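Local coordinates for protein nourseothricin acetyltransferase (Streptomyces noursei, PDB 5C82) that probably acetylates the streptothricin antibiotic nourseothricin and so is likely to confer resistance on the organism that makes it, at residues M127-A130 / T131-A134; L171-T175 / A176-E180. The protein carries 1 engineered substitution. All coordinates share one frame; numbering follows the deposited sequence.

Contact 1 (M127-A130 / T131-A134); sequences MGLA and TEFA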
# COMPACT_ATOMS: atom_id res chain seq x y z
N MSE A 127 -6.47 18.62 7.81
CA MSE A 127 -6.62 18.00 6.49
C MSE A 127 -6.61 19.07 5.38
O MSE A 127 -6.11 18.81 4.29
CB MSE A 127 -7.89 17.12 6.42
CG MSE A 127 -7.90 16.20 5.20
SE MSE A 127 -6.43 14.88 5.29
CE MSE A 127 -7.24 13.54 6.40
N GLY A 128 -7.13 20.26 5.70
CA GLY A 128 -7.10 21.41 4.79
C GLY A 128 -5.66 21.86 4.61
O GLY A 128 -5.23 22.15 3.49
N LEU A 129 -4.89 21.90 5.71
CA LEU A 129 -3.46 22.27 5.70
C LEU A 129 -2.66 21.24 4.88
O LEU A 129 -1.79 21.62 4.10
CB LEU A 129 -2.91 22.36 7.13
CG LEU A 129 -3.32 23.62 7.95
CD1 LEU A 129 -2.73 23.53 9.36
CD2 LEU A 129 -2.83 24.93 7.29
N ALA A 130 -3.03 19.93 5.02
CA ALA A 130 -2.47 18.83 4.24
C ALA A 130 -2.78 19.06 2.75
O ALA A 130 -1.90 18.88 1.92
CB ALA A 130 -3.05 17.49 4.71
N THR A 131 -4.00 19.53 2.44
CA THR A 131 -4.47 19.79 1.07
C THR A 131 -3.69 20.93 0.43
O THR A 131 -3.27 20.80 -0.71
CB THR A 131 -6.01 19.96 1.04
OG1 THR A 131 -6.57 18.72 1.49
CG2 THR A 131 -6.56 20.23 -0.34
N GLU A 132 -3.45 22.02 1.18
CA GLU A 132 -2.66 23.16 0.68
C GLU A 132 -1.23 22.73 0.30
O GLU A 132 -0.78 23.06 -0.79
CB GLU A 132 -2.65 24.31 1.69
CG GLU A 132 -4.03 24.91 1.97
CD GLU A 132 -4.08 25.87 3.14
OE1 GLU A 132 -3.06 26.02 3.84
OE2 GLU A 132 -5.16 26.44 3.40
N PHE A 133 -0.56 21.96 1.17
CA PHE A 133 0.77 21.40 0.92
C PHE A 133 0.78 20.50 -0.33
O PHE A 133 1.74 20.53 -1.10
CB PHE A 133 1.23 20.60 2.16
CG PHE A 133 2.63 20.04 2.10
CD1 PHE A 133 3.73 20.87 2.29
CD2 PHE A 133 2.86 18.70 1.82
CE1 PHE A 133 5.04 20.35 2.25
CE2 PHE A 133 4.16 18.18 1.77
CZ PHE A 133 5.24 19.01 2.00
N ALA A 134 -0.30 19.71 -0.53
CA ALA A 134 -0.46 18.83 -1.69
C ALA A 134 -0.49 19.67 -2.98
O ALA A 134 0.22 19.35 -3.94
CB ALA A 134 -1.74 18.01 -1.56
O HOH W 1 -0.46 24.28 4.46

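Contact 2 (L171-T175 / A176-E180); sequences LYDGT and ASDGE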
# COMPACT_ATOMS: atom_id res chain seq x y z
N LEU A 171 -2.00 -6.19 5.84
CA LEU A 171 -1.16 -5.14 6.43
C LEU A 171 -0.85 -5.33 7.91
O LEU A 171 0.28 -5.07 8.32
CB LEU A 171 -1.68 -3.69 6.20
CG LEU A 171 -0.56 -2.59 6.39
CD1 LEU A 171 0.57 -2.67 5.29
CD2 LEU A 171 -1.13 -1.17 6.49
N TYR A 172 -1.84 -5.80 8.70
CA TYR A 172 -1.68 -5.97 10.14
C TYR A 172 -1.39 -7.38 10.62
O TYR A 172 -1.43 -7.61 11.84
CB TYR A 172 -2.92 -5.43 10.87
CG TYR A 172 -3.17 -3.96 10.61
CD1 TYR A 172 -2.19 -3.00 10.89
CD2 TYR A 172 -4.40 -3.52 10.13
CE1 TYR A 172 -2.42 -1.65 10.66
CE2 TYR A 172 -4.64 -2.17 9.90
CZ TYR A 172 -3.64 -1.24 10.14
OH TYR A 172 -3.89 0.09 9.94
N ASP A 173 -1.11 -8.32 9.70
CA ASP A 173 -0.80 -9.70 10.09
C ASP A 173 0.52 -9.73 10.89
O ASP A 173 1.51 -9.11 10.49
CB ASP A 173 -0.74 -10.62 8.86
CG ASP A 173 -0.38 -12.07 9.17
OD1 ASP A 173 0.84 -12.38 9.23
OD2 ASP A 173 -1.31 -12.88 9.38
N GLY A 174 0.48 -10.37 12.06
CA GLY A 174 1.63 -10.50 12.96
C GLY A 174 1.88 -9.29 13.85
O GLY A 174 2.91 -9.23 14.51
N THR A 175 0.95 -8.33 13.86
CA THR A 175 1.08 -7.13 14.67
C THR A 175 0.06 -7.18 15.79
O THR A 175 -0.78 -8.08 15.82
CB THR A 175 0.88 -5.85 13.81
OG1 THR A 175 -0.51 -5.60 13.63
CG2 THR A 175 1.56 -5.89 12.47
N ALA A 176 0.07 -6.15 16.66
CA ALA A 176 -0.91 -5.96 17.74
C ALA A 176 -2.32 -5.73 17.14
O ALA A 176 -3.30 -5.90 17.85
CB ALA A 176 -0.50 -4.77 18.59
N SER A 177 -2.42 -5.37 15.84
CA SER A 177 -3.70 -5.11 15.17
C SER A 177 -4.19 -6.28 14.30
O SER A 177 -5.14 -6.12 13.52
CB SER A 177 -3.64 -3.81 14.37
OG SER A 177 -3.30 -2.78 15.28
N ASP A 178 -3.57 -7.45 14.47
CA ASP A 178 -3.96 -8.66 13.75
C ASP A 178 -5.47 -8.89 13.92
O ASP A 178 -6.00 -8.76 15.02
CB ASP A 178 -3.14 -9.86 14.25
CG ASP A 178 -3.11 -11.02 13.28
OD1 ASP A 178 -4.20 -11.61 13.03
OD2 ASP A 178 -2.02 -11.34 12.79
N GLY A 179 -6.16 -9.12 12.81
CA GLY A 179 -7.62 -9.27 12.80
C GLY A 179 -8.31 -8.06 12.20
O GLY A 179 -9.48 -8.14 11.84
N GLU A 180 -7.57 -6.92 12.08
CA GLU A 180 -8.03 -5.70 11.43
C GLU A 180 -7.50 -5.65 9.99
O GLU A 180 -6.53 -6.34 9.66
CB GLU A 180 -7.58 -4.46 12.21
CG GLU A 180 -8.14 -4.38 13.62
CD GLU A 180 -7.41 -3.41 14.53
OE1 GLU A 180 -7.04 -2.30 14.08
OE2 GLU A 180 -7.24 -3.75 15.72
O HOH W 2 -4.37 -7.16 8.44

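Contact 1 (M127-A130 / T131-A134)
Met127 to Ala134 form two turns from the middle of an alpha helix, with Thr131, Glu132, Phe133 and Ala134 donating their N-H groups to the carbonyls of Met127, Gly128, Leu129 and Ala130 in the i to i+4 pattern; Thr131 N lies 2.9 Å from Met127 O and Ala134 N 3.0 Å from Ala130 O. Thr131 adds a second bond to the first of these carbonyls. With OG1 anti to its own carbonyl carbon (chi1 -62°), the hydroxyl swings back along the helix and donates to Met127 O, 2.8 Å from OG1. It meets this oxygen from the face opposite to the one used by Thr131 N, so one acceptor is gripped from both sides. A threonine suits a partly exposed helix position because its hydroxyl can be paired by the helix itself.

Glu132 lies on the solvent side. Its extended chain crosses that of Leu129 obliquely, and OE1 sits 3.6 Å from Leu129 CD2, a methyl-to-oxygen contact rather than a polar one. A water donates to both Glu132 OE1, at 3.2 Å, and Leu129 O, at 3.0 Å, tying the carboxylate to the backbone of the preceding turn. Glu132 CG rests 3.4 Å from Gly128 O, on the carbonyl to which Glu132 N donates.

The other side of the helix is apolar. Met127, present as selenomethionine, packs on Val108 and Ile111 of strand 105-113, on Leu144 of strand 141-147, and on Met160 and Phe162. With CG anti to the backbone N (chi1 -176°), the Phe133 ring is carried away from 127-130 towards Leu106, Arg80 and Phe82. Ala134, small enough to sit where the helix meets the sheet, touches Leu106 and Leu142. Helix 122-137 thus lies on the sheet as the crossover of the beta-alpha-beta unit between parallel strands 105-113 and 141-147.

Contact 2 (L171-T175 / A176-E180)
Asp178 N donates to Thr175 O at 3.2 Å, closing a type I beta turn. A type II turn precedes it, from Tyr172 to Thr175, and another follows, in which Glu180 N lies 2.9 Å from Ser177 O. Gly174 and Gly179 occupy the third positions of the type II turns, where positive phi favours glycine.

Side-chain to backbone hydrogen bonds lock these turns together. The Thr175 hydroxyl lies between its backbone N and carbonyl carbon (chi1 81°), facing into the loop. There OG1 donates to Tyr172 O at 2.8 Å and accepts from Ser177 N at 2.9 Å, the latter bond forming an ST turn. Asp178 OD2 reaches back to Gly174 N, 2.8 Å away along a nearly straight bond (173°), meeting it on the anti side of the carboxylate. Beyond the loop, Tyr172 OH hydrogen-bonds Glu145 OE2 and Glu180 OE1 hydrogen-bonds Thr147 OG1, while a water links Tyr172 N to Glu180 O.

The loop connects the antiparallel strands 163-168 and 182-188, a beta hairpin at the edge of the sheet of this GNAT-family protein. It also reaches the second subunit, where Asn103 bonds to Leu171 O and Trp102 packs against Tyr172.

Like charges also meet: Asp173 OD2 and Asp178 OD2 are 3.8 Å apart, their side chains pointing the same way, and the bond from Gly174 N probably eases the repulsion.

Aromatic contacts centre on Tyr172. Ser177 CB lies over one face of its ring, 4.2 Å from the centroid, in a CH-pi contact 28° off the ring normal. Glu180 O approaches the ring edge in plane, 3.6 Å from Tyr172 CD2.

Overall arrangement
Contacts 1 and 2 lie on opposite sides of the chain's centre, about 29 Å apart between centres, in different elements: helix 122-137 and the loop between strands 163-168 and 182-188, though strand 141-147 touches side chains of both. Contact 1 is partly buried: one regular helix supplies the repeating backbone bonds, and its apolar side covers strands 105-113 and 141-147. Contact 2 is a surface loop, so its shape probably rests on glycines, turns and side chains that bond to the backbone, and part of it meets the second subunit. A threonine hydroxyl donates to a backbone carbonyl in each, but in 127-134 it supplements an existing helix bond, whereas in 171-180 it also accepts, knitting successive turns together.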